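Local atomic coordinates of lipocalin allergen (Canis lupus familiaris, PDB entry 4ODD), a protein that probably binds small, mostly hydrophobic molecules in its barrel, as lipocalins generally do, and acts as a dog dander allergen. Residues I28-G32 and K57-E61; R35-R39 and L148-C154. All blocks are in the same frame, centred on the assembly; numbering follows the deposited sequence.

Interaction 1 is a surface contact between two loops, with no buried residue taking part; interaction 2 is partly buried and covers about twice the area, 423 against 197 Å². Each contact has one segment leading into or lying on strand 36-44; its partner follows strand 49-57 in interaction 1 and strand 145-147 in interaction 2. The chemistry follows the place: one side-chain-to-backbone hydrogen bond and a loose charge pair between the exposed loops, but a tyrosine packed on a leucine plus a bidentate salt bridge where the C-terminal segment crosses the barrel wall. The two meet through Arg35, whose CD lies 3.3 Å from Gly29 O, and through Lys57, whose NZ lies 3.5 Å from Thr151 O.

Interaction 1: residues I28-G32 and K57-E61; sequences IGENG and KVDGE
Two tight turns face each other, nearest at Asn31 and Val58 (CA-CA 5.7 Å). Residues 29-32 form a type II beta turn closed by Gly32 N to Gly29 O (2.8 Å), with Glu30 at phi/psi -60/128 and Asn31 at 75/7. Opposite, Asp59 and Gly60, both at positive phi, form the tip of the hairpin joining strands 49-57 and 62-71; Val58 N bonds to Glu61 O at 2.8 Å, and the return bond from Glu61 N to Val58 O is weak (3.3 Å). The exposed Asp59 N is satisfied across the gap by Asn31 OD1 (2.8 Å, 151°). Asn31 N donates in turn to Glu30 OE2 (3.0 Å), with Glu30 chi1 t and chi2 p. Lys57, m then extended, runs past that carboxylate, its CD 3.9 Å from Glu30 OE2. The loops probably belong to the open end of the lipocalin barrel. With Glu30 OE1 and Lys57 NZ 4.0 Å apart, beyond a salt bridge, charge attraction only supplements the single interloop hydrogen bond.

Interaction 2: residues R35-R39 and L148-C154; sequences RIYLR and LGDTDNC
Tyr37 lays its ring (chi1 m, chi2 -82°) against Leu148, with CE1 3.7 Å from Leu148 CB and OH 3.5 Å from Leu148 CD2; Leu148 O meets the ring edge, 3.5 Å from CE1. The phenol OH shares a 2.9 Å hydrogen bond with Thr151 OG1. Residues 148-151 make a type I beta turn (Thr151 N to Leu148 O, 3.2 Å), followed by an inverse gamma turn centred on Asp152. Register is set by Tyr37 CA and Asp152 CA, 6.7 Å apart. Asp152, chi1 t, receives a bidentate salt bridge from Arg39: NH1 to OD2 at 2.7 Å and NH2 to OD1 at 3.0 Å. NH1 of Arg39 also donates to Leu38 O (3.1 Å). Leu148 CD2 covers one face of the Arg35 guanidinium, 3.6 Å from its CZ. Ile36 and Leu38 point away from residues 148-154, in the alternation of a strand with two unlike faces. Cys154 forms a disulfide with Cys62, a link from C-terminal segment to barrel common in lipocalins. Strand 36-44 is flanked by strands 13-22 and 49-57, with backbone bonds from Tyr37 to Tyr55 and from Arg39 to Trp15 and Asn53, while residues 148-154, leaving strand 145-147, cross it on the Tyr37 side.

Interaction 1: residues I28-G32 and K57-E61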
loop_
_atom_site.group_PDB
_atom_site.type_symbol
_atom_site.label_atom_id
_atom_site.label_comp_id
_atom_site.label_asym_id
_atom_site.label_seq_id
_atom_site.Cartn_x
_atom_site.Cartn_y
_atom_site.Cartn_z
ATOM N N ILE A 28 6.983 8.988 2.097
ATOM C CA ILE A 28 7.386 7.624 2.394
ATOM C C ILE A 28 8.748 7.594 3.078
ATOM O O ILE A 28 9.319 6.526 3.311
ATOM C CB ILE A 28 7.481 6.791 1.106
ATOM C CG1 ILE A 28 8.484 7.441 0.136
ATOM C CG2 ILE A 28 6.098 6.642 0.462
ATOM C CD1 ILE A 28 8.654 6.697 -1.178
ATOM N N GLY A 29 9.275 8.774 3.382
ATOM C CA GLY A 29 10.546 8.881 4.066
ATOM C C GLY A 29 10.339 8.616 5.538
ATOM O O GLY A 29 9.219 8.273 5.956
ATOM N N GLU A 30 11.404 8.771 6.327
ATOM C CA GLU A 30 11.285 8.583 7.764
ATOM C C GLU A 30 10.266 9.561 8.325
ATOM O O GLU A 30 10.336 10.761 8.072
ATOM C CB GLU A 30 12.630 8.721 8.481
ATOM C CG GLU A 30 12.609 8.157 9.913
ATOM C CD GLU A 30 12.045 6.728 9.993
ATOM O OE1 GLU A 30 12.855 5.769 9.994
ATOM O OE2 GLU A 30 10.796 6.563 10.059
ATOM N N ASN A 31 9.303 9.024 9.066
ATOM C CA ASN A 31 8.212 9.811 9.610
ATOM C C ASN A 31 7.153 10.209 8.590
ATOM O O ASN A 31 6.249 10.974 8.915
ATOM C CB ASN A 31 8.747 11.040 10.326
ATOM C CG ASN A 31 8.131 11.207 11.680
ATOM O OD1 ASN A 31 8.373 10.397 12.578
ATOM N ND2 ASN A 31 7.309 12.241 11.841
ATOM N N GLY A 32 7.262 9.691 7.367
ATOM C CA GLY A 32 6.228 9.890 6.366
ATOM C C GLY A 32 5.056 8.965 6.646
ATOM O O GLY A 32 5.255 7.814 7.091
ATOM N N LYS A 57 5.840 4.274 11.533
ATOM C CA LYS A 57 6.716 4.799 12.573
ATOM C C LYS A 57 6.357 6.279 12.767
ATOM O O LYS A 57 6.485 7.080 11.847
ATOM C CB LYS A 57 8.207 4.610 12.220
ATOM C CG LYS A 57 8.734 3.145 12.177
ATOM C CD LYS A 57 10.239 3.107 11.770
ATOM C CE LYS A 57 10.716 1.759 11.188
ATOM N NZ LYS A 57 12.026 1.874 10.433
ATOM N N VAL A 58 5.865 6.623 13.953
ATOM C CA VAL A 58 5.519 8.006 14.262
ATOM C C VAL A 58 6.409 8.562 15.369
ATOM O O VAL A 58 6.184 8.296 16.555
ATOM C CB VAL A 58 4.038 8.150 14.682
ATOM C CG1 VAL A 58 3.777 9.550 15.230
ATOM C CG2 VAL A 58 3.116 7.836 13.507
ATOM N N ASP A 59 7.414 9.339 14.969
ATOM C CA ASP A 59 8.415 9.863 15.893
ATOM C C ASP A 59 9.185 8.709 16.527
ATOM O O ASP A 59 9.337 8.638 17.753
ATOM C CB ASP A 59 7.771 10.758 16.957
ATOM C CG ASP A 59 7.135 12.018 16.361
ATOM O OD1 ASP A 59 7.683 12.565 15.373
ATOM O OD2 ASP A 59 6.081 12.463 16.877
ATOM N N GLY A 60 9.659 7.804 15.669
ATOM C CA GLY A 60 10.399 6.627 16.093
ATOM C C GLY A 60 9.576 5.591 16.840
ATOM O O GLY A 60 10.134 4.640 17.395
ATOM N N GLU A 61 8.252 5.761 16.843
ATOM C CA GLU A 61 7.354 4.912 17.630
ATOM C C GLU A 61 6.318 4.141 16.781
ATOM O O GLU A 61 5.597 4.738 15.969
ATOM C CB GLU A 61 6.642 5.766 18.678
ATOM C CG GLU A 61 7.582 6.611 19.529
ATOM C CD GLU A 61 8.050 5.890 20.775
ATOM O OE1 GLU A 61 8.744 6.509 21.612
ATOM O OE2 GLU A 61 7.714 4.700 20.923
#

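Interaction 2: residues R35-R39 and L148-C154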
loop_
_atom_site.group_PDB
_atom_site.type_symbol
_atom_site.label_atom_id
_atom_site.label_comp_id
_atom_site.label_asym_id
_atom_site.label_seq_id
_atom_site.Cartn_x
_atom_site.Cartn_y
_atom_site.Cartn_z
ATOM N N ARG A 35 5.072 5.616 4.752
ATOM C CA ARG A 35 6.046 4.593 5.095
ATOM C C ARG A 35 5.294 3.499 5.874
ATOM O O ARG A 35 5.370 3.406 7.101
ATOM C CB ARG A 35 7.202 5.192 5.911
ATOM C CG ARG A 35 8.462 4.331 5.950
ATOM C CD ARG A 35 9.605 5.059 6.625
ATOM N NE ARG A 35 10.783 4.213 6.809
ATOM C CZ ARG A 35 11.802 4.142 5.954
ATOM N NH1 ARG A 35 11.795 4.863 4.840
ATOM N NH2 ARG A 35 12.832 3.340 6.210
ATOM N N ILE A 36 4.552 2.689 5.127
ATOM C CA ILE A 36 3.549 1.788 5.677
ATOM C C ILE A 36 4.045 0.357 5.809
ATOM O O ILE A 36 4.524 -0.256 4.844
ATOM C CB ILE A 36 2.305 1.739 4.770
ATOM C CG1 ILE A 36 1.657 3.109 4.680
ATOM C CG2 ILE A 36 1.305 0.724 5.299
ATOM C CD1 ILE A 36 1.341 3.674 6.013
ATOM N N TYR A 37 3.909 -0.197 7.000
ATOM C CA TYR A 37 4.242 -1.599 7.177
ATOM C C TYR A 37 2.959 -2.373 7.317
ATOM O O TYR A 37 2.281 -2.314 8.346
ATOM C CB TYR A 37 5.153 -1.800 8.383
ATOM C CG TYR A 37 6.500 -1.148 8.180
ATOM C CD1 TYR A 37 7.504 -1.793 7.451
ATOM C CD2 TYR A 37 6.774 0.117 8.701
ATOM C CE1 TYR A 37 8.754 -1.204 7.262
ATOM C CE2 TYR A 37 8.011 0.704 8.519
ATOM C CZ TYR A 37 8.993 0.045 7.796
ATOM O OH TYR A 37 10.210 0.655 7.622
ATOM N N LEU A 38 2.608 -3.074 6.255
ATOM C CA LEU A 38 1.395 -3.862 6.269
ATOM C C LEU A 38 1.446 -5.008 7.237
ATOM O O LEU A 38 2.505 -5.605 7.472
ATOM C CB LEU A 38 1.048 -4.349 4.873
ATOM C CG LEU A 38 -0.081 -3.381 4.508
ATOM C CD1 LEU A 38 0.163 -2.707 3.163
ATOM C CD2 LEU A 38 -1.459 -4.051 4.600
ATOM N N ARG A 39 0.290 -5.288 7.818
ATOM C CA ARG A 39 0.124 -6.499 8.605
ATOM C C ARG A 39 -0.904 -7.377 7.924
ATOM O O ARG A 39 -0.683 -8.576 7.748
ATOM C CB ARG A 39 -0.285 -6.181 10.040
ATOM C CG ARG A 39 0.867 -5.589 10.873
ATOM C CD ARG A 39 2.024 -6.579 10.994
ATOM N NE ARG A 39 3.135 -6.052 11.767
ATOM C CZ ARG A 39 4.245 -5.555 11.234
ATOM N NH1 ARG A 39 4.391 -5.510 9.919
ATOM N NH2 ARG A 39 5.209 -5.096 12.015
ATOM N N LEU A 148 11.404 -1.669 2.025
ATOM C CA LEU A 148 11.026 -1.635 3.442
ATOM C C LEU A 148 11.046 -3.017 4.034
ATOM O O LEU A 148 10.853 -3.177 5.239
ATOM C CB LEU A 148 9.643 -1.028 3.637
ATOM C CG LEU A 148 9.508 0.455 3.304
ATOM C CD1 LEU A 148 8.047 0.923 3.510
ATOM C CD2 LEU A 148 10.486 1.265 4.148
ATOM N N GLY A 149 11.287 -4.006 3.171
ATOM C CA GLY A 149 11.366 -5.400 3.569
ATOM C C GLY A 149 12.248 -5.716 4.769
ATOM O O GLY A 149 11.973 -6.672 5.503
ATOM N N ASP A 150 13.300 -4.929 4.985
ATOM C CA ASP A 150 14.281 -5.253 6.027
ATOM C C ASP A 150 14.310 -4.285 7.212
ATOM O O ASP A 150 15.203 -4.366 8.063
ATOM C CB ASP A 150 15.682 -5.339 5.422
ATOM C CG ASP A 150 16.129 -4.021 4.810
ATOM O OD1 ASP A 150 15.412 -3.004 4.996
ATOM O OD2 ASP A 150 17.186 -4.009 4.140
ATOM N N THR A 151 13.350 -3.369 7.260
ATOM C CA THR A 151 13.274 -2.399 8.350
ATOM C C THR A 151 11.977 -2.519 9.143
ATOM O O THR A 151 11.609 -1.603 9.898
ATOM C CB THR A 151 13.430 -0.954 7.845
ATOM O OG1 THR A 151 12.555 -0.721 6.731
ATOM C CG2 THR A 151 14.855 -0.726 7.397
ATOM N N ASP A 152 11.292 -3.647 8.970
ATOM C CA ASP A 152 10.031 -3.859 9.657
ATOM C C ASP A 152 10.282 -4.366 11.062
ATOM O O ASP A 152 10.208 -5.562 11.315
ATOM C CB ASP A 152 9.143 -4.837 8.893
ATOM C CG ASP A 152 7.698 -4.776 9.349
ATOM O OD1 ASP A 152 7.436 -4.066 10.360
ATOM O OD2 ASP A 152 6.840 -5.441 8.702
ATOM N N ASN A 153 10.569 -3.444 11.972
ATOM C CA ASN A 153 10.885 -3.801 13.339
ATOM C C ASN A 153 9.693 -3.641 14.268
ATOM O O ASN A 153 9.843 -3.677 15.489
ATOM C CB ASN A 153 12.062 -2.956 13.843
ATOM C CG ASN A 153 11.743 -1.465 13.882
ATOM O OD1 ASN A 153 11.135 -0.971 14.831
ATOM N ND2 ASN A 153 12.156 -0.746 12.850
ATOM N N CYS A 154 8.510 -3.459 13.692
ATOM C CA CYS A 154 7.306 -3.271 14.496
ATOM C C CYS A 154 6.681 -4.606 14.914
ATOM O O CYS A 154 6.955 -5.639 14.298
ATOM C CB CYS A 154 6.299 -2.390 13.752
ATOM S SG CYS A 154 6.831 -0.673 13.591
#